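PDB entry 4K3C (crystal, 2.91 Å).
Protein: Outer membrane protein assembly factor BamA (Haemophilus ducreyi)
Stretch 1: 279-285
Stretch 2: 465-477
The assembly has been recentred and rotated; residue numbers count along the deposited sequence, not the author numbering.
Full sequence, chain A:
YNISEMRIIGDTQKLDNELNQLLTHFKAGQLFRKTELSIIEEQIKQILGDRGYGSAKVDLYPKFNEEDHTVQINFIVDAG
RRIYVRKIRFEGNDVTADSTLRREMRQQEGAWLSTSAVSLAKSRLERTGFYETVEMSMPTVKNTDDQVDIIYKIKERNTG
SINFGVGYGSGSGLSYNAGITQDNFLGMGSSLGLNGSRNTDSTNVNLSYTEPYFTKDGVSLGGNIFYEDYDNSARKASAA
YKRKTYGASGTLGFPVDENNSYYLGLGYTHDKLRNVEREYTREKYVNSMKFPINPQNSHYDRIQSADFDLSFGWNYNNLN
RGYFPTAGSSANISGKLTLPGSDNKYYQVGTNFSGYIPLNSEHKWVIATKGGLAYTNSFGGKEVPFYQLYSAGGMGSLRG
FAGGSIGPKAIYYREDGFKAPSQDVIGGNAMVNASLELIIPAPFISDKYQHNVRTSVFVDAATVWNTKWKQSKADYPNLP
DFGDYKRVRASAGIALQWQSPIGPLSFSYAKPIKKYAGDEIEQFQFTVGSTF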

# COMPACT_ATOMS: atom_id res chain seq x y z
N GLU A 279 18.64 7.66 -31.75
CA GLU A 279 17.60 7.20 -32.66
C GLU A 279 16.55 8.28 -32.96
O GLU A 279 16.56 9.36 -32.38
CB GLU A 279 16.97 5.90 -32.17
CG GLU A 279 15.96 6.05 -31.05
CD GLU A 279 14.62 6.51 -31.55
OE1 GLU A 279 14.18 7.60 -31.13
OE2 GLU A 279 14.01 5.82 -32.40
N TYR A 280 15.64 7.94 -33.85
CA TYR A 280 14.73 8.89 -34.49
C TYR A 280 13.82 9.69 -33.57
O TYR A 280 13.92 10.92 -33.52
CB TYR A 280 13.90 8.14 -35.53
CG TYR A 280 12.87 8.99 -36.19
CD1 TYR A 280 13.21 9.88 -37.18
CD2 TYR A 280 11.53 8.89 -35.82
CE1 TYR A 280 12.26 10.65 -37.79
CE2 TYR A 280 10.57 9.66 -36.43
CZ TYR A 280 10.95 10.54 -37.41
OH TYR A 280 10.00 11.32 -38.00
N THR A 281 12.91 9.01 -32.87
CA THR A 281 12.00 9.67 -31.93
C THR A 281 12.73 10.38 -30.80
O THR A 281 12.32 11.45 -30.34
CB THR A 281 11.06 8.64 -31.32
OG1 THR A 281 10.11 8.25 -32.31
CG2 THR A 281 10.33 9.22 -30.10
N ARG A 282 13.83 9.78 -30.34
CA ARG A 282 14.63 10.38 -29.28
C ARG A 282 15.21 11.70 -29.71
O ARG A 282 15.21 12.65 -28.94
CB ARG A 282 15.78 9.47 -28.90
CG ARG A 282 15.37 8.33 -28.02
CD ARG A 282 16.59 7.54 -27.68
NE ARG A 282 16.33 6.52 -26.69
CZ ARG A 282 17.15 5.50 -26.47
NH1 ARG A 282 18.26 5.38 -27.19
NH2 ARG A 282 16.84 4.61 -25.54
N GLU A 283 15.73 11.74 -30.94
CA GLU A 283 16.31 12.96 -31.51
C GLU A 283 15.33 14.12 -31.42
O GLU A 283 15.69 15.26 -31.09
CB GLU A 283 16.71 12.73 -32.97
CG GLU A 283 18.21 12.61 -33.20
CD GLU A 283 18.71 13.66 -34.13
OE1 GLU A 283 18.06 14.72 -34.20
OE2 GLU A 283 19.73 13.44 -34.81
N LYS A 284 14.07 13.79 -31.69
CA LYS A 284 12.99 14.74 -31.67
C LYS A 284 12.92 15.40 -30.31
O LYS A 284 12.58 16.58 -30.20
CB LYS A 284 11.69 14.02 -31.99
CG LYS A 284 10.63 14.88 -32.57
CD LYS A 284 9.65 14.02 -33.33
CE LYS A 284 10.34 13.26 -34.44
NZ LYS A 284 9.34 12.58 -35.32
N TYR A 285 13.26 14.63 -29.28
CA TYR A 285 13.33 15.14 -27.90
C TYR A 285 14.59 15.94 -27.65
O TYR A 285 14.57 16.98 -27.00
CB TYR A 285 13.33 14.00 -26.89
CG TYR A 285 13.68 14.49 -25.51
CD1 TYR A 285 12.85 15.39 -24.85
CD2 TYR A 285 14.84 14.08 -24.87
CE1 TYR A 285 13.14 15.86 -23.59
CE2 TYR A 285 15.15 14.55 -23.59
CZ TYR A 285 14.29 15.44 -22.96
OH TYR A 285 14.57 15.92 -21.71
N TRP A 465 1.43 2.41 -27.64
CA TRP A 465 1.57 3.18 -28.85
C TRP A 465 2.06 4.60 -28.62
O TRP A 465 2.09 5.07 -27.49
CB TRP A 465 0.25 3.20 -29.63
CG TRP A 465 -0.88 4.07 -29.08
CD1 TRP A 465 -1.29 5.26 -29.57
CD2 TRP A 465 -1.76 3.77 -27.99
NE1 TRP A 465 -2.36 5.73 -28.86
CE2 TRP A 465 -2.68 4.83 -27.89
CE3 TRP A 465 -1.86 2.71 -27.08
CZ2 TRP A 465 -3.68 4.87 -26.92
CZ3 TRP A 465 -2.85 2.75 -26.12
CH2 TRP A 465 -3.75 3.82 -26.05
N ASN A 466 2.43 5.25 -29.73
CA ASN A 466 2.92 6.61 -29.77
C ASN A 466 1.86 7.47 -30.43
O ASN A 466 1.72 7.45 -31.66
CB ASN A 466 4.19 6.63 -30.62
CG ASN A 466 4.78 8.02 -30.83
OD1 ASN A 466 4.12 9.05 -30.63
ND2 ASN A 466 6.05 8.06 -31.27
N THR A 467 1.15 8.27 -29.63
CA THR A 467 0.16 9.21 -30.17
C THR A 467 0.70 10.19 -31.21
O THR A 467 -0.06 10.67 -32.05
CB THR A 467 -0.48 10.05 -29.06
OG1 THR A 467 0.53 10.87 -28.46
CG2 THR A 467 -1.10 9.15 -28.01
N LYS A 468 1.98 10.52 -31.17
CA LYS A 468 2.43 11.54 -32.11
C LYS A 468 3.01 10.96 -33.39
O LYS A 468 3.40 11.71 -34.29
CB LYS A 468 3.41 12.51 -31.43
CG LYS A 468 2.91 13.01 -30.08
CD LYS A 468 3.53 14.34 -29.68
CE LYS A 468 3.46 14.56 -28.17
NZ LYS A 468 4.72 14.15 -27.46
N TRP A 469 3.02 9.63 -33.50
CA TRP A 469 3.65 8.96 -34.64
C TRP A 469 2.97 9.28 -36.01
O TRP A 469 3.52 9.00 -37.10
CB TRP A 469 3.80 7.45 -34.39
CG TRP A 469 4.46 6.77 -35.56
CD1 TRP A 469 3.84 6.15 -36.61
CD2 TRP A 469 5.87 6.69 -35.83
NE1 TRP A 469 4.76 5.68 -37.50
CE2 TRP A 469 6.02 6.00 -37.05
CE3 TRP A 469 7.01 7.13 -35.16
CZ2 TRP A 469 7.26 5.74 -37.62
CZ3 TRP A 469 8.25 6.87 -35.72
CH2 TRP A 469 8.36 6.18 -36.93
N LYS A 470 1.80 9.90 -35.95
CA LYS A 470 1.11 10.37 -37.14
C LYS A 470 1.96 11.40 -37.88
O LYS A 470 2.00 11.39 -39.11
CB LYS A 470 -0.23 10.99 -36.76
CG LYS A 470 -1.01 10.16 -35.75
CD LYS A 470 -2.37 10.79 -35.45
CE LYS A 470 -2.22 12.20 -34.90
NZ LYS A 470 -3.52 12.81 -34.49
N GLN A 471 2.66 12.26 -37.14
CA GLN A 471 3.49 13.32 -37.72
C GLN A 471 4.67 12.74 -38.48
O GLN A 471 5.29 13.42 -39.30
CB GLN A 471 4.02 14.27 -36.64
CG GLN A 471 2.99 14.73 -35.62
CD GLN A 471 3.58 15.71 -34.62
OE1 GLN A 471 4.32 16.62 -34.99
NE2 GLN A 471 3.27 15.52 -33.34
N SER A 472 4.98 11.48 -38.21
CA SER A 472 6.12 10.81 -38.82
C SER A 472 5.68 9.61 -39.66
O SER A 472 6.53 8.90 -40.21
CB SER A 472 7.08 10.35 -37.73
OG SER A 472 6.95 11.14 -36.56
N LYS A 473 4.38 9.38 -39.75
CA LYS A 473 3.83 8.16 -40.37
C LYS A 473 4.32 7.93 -41.81
O LYS A 473 5.03 6.96 -42.07
CB LYS A 473 2.30 8.15 -40.29
CG LYS A 473 1.65 6.92 -40.91
CD LYS A 473 0.32 6.60 -40.23
CE LYS A 473 -0.44 5.52 -40.99
NZ LYS A 473 0.38 4.30 -41.24
N ALA A 474 3.94 8.80 -42.73
CA ALA A 474 4.62 8.84 -44.02
C ALA A 474 6.05 9.19 -43.69
O ALA A 474 6.29 9.80 -42.65
CB ALA A 474 4.01 9.88 -44.91
N ASP A 475 6.98 8.83 -44.57
CA ASP A 475 8.44 8.79 -44.31
C ASP A 475 8.83 7.40 -43.83
O ASP A 475 9.99 7.02 -43.89
CB ASP A 475 8.97 9.84 -43.31
CG ASP A 475 8.69 11.28 -43.73
OD1 ASP A 475 8.68 11.57 -44.94
OD2 ASP A 475 8.47 12.12 -42.83
N TYR A 476 7.85 6.65 -43.34
CA TYR A 476 8.09 5.26 -42.98
C TYR A 476 6.89 4.40 -43.29
O TYR A 476 6.24 3.91 -42.37
CB TYR A 476 8.41 5.14 -41.50
CG TYR A 476 9.69 5.79 -41.09
CD1 TYR A 476 10.90 5.14 -41.25
CD2 TYR A 476 9.69 7.07 -40.53
CE1 TYR A 476 12.09 5.74 -40.86
CE2 TYR A 476 10.87 7.67 -40.14
CZ TYR A 476 12.06 7.00 -40.30
OH TYR A 476 13.23 7.60 -39.92
N PRO A 477 6.62 4.20 -44.59
CA PRO A 477 5.43 3.47 -45.01
C PRO A 477 5.65 1.98 -44.87
O PRO A 477 4.69 1.22 -44.86
CB PRO A 477 5.29 3.84 -46.49
CG PRO A 477 6.35 4.88 -46.77
CD PRO A 477 7.41 4.65 -45.75

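No hydrogen bond crosses this contact, although several polar groups meet in it. Touching residues are at least 185 positions apart in sequence, and the two stretches bury 246 Å² between them. Y280, in the first turn of the helix, has the largest covered area of any residue here, 81 Å².

Y280 has chi1 near 176° (t), and its ring reaches into the second stretch, where three residues touch it. The edge of Y476 points toward one face of the Y280 ring. The centroids are 5.2 Å apart and the planes meet at 71°, so this pair is edge-to-face. Y476 OH lies over that face, 3.6 Å from Y280 CD1. The same hydroxyl is hydrogen-bonded elsewhere in the structure.

W469 meets Y280 obliquely. The centroid of its six-membered ring is 5.8 Å from that of Y280, with planes at 74°. The closest atoms are Y280 CE2 and W469 CZ3, at 3.7 Å. The CA-to-CB bond of W469 points sideways, but the end of the side chain comes nearer. T281 OG1 sits at the edge of the indole, 4.1 Å from W469 CZ3.

S472 lies at the edge of the Y280 ring, with its CB 3.1 Å from Y280 OH. That is tight for a carbon-oxygen contact. S472 OG is 3.4 Å from Y280 OH and 3.1 Å from K284 NZ, but poor angles rule out a hydrogen bond in both cases. K284 NZ donates a weak hydrogen bond to Y280 OH, at 3.0 Å. This links two side chains one helical turn apart.

Each stretch also has bonds of its own. E279 OE1 caps the helix by accepting from R282 N at 2.3 Å, a very short distance. N466 to W469 form a type I turn, closed by W469 N to N466 O at 3.1 Å.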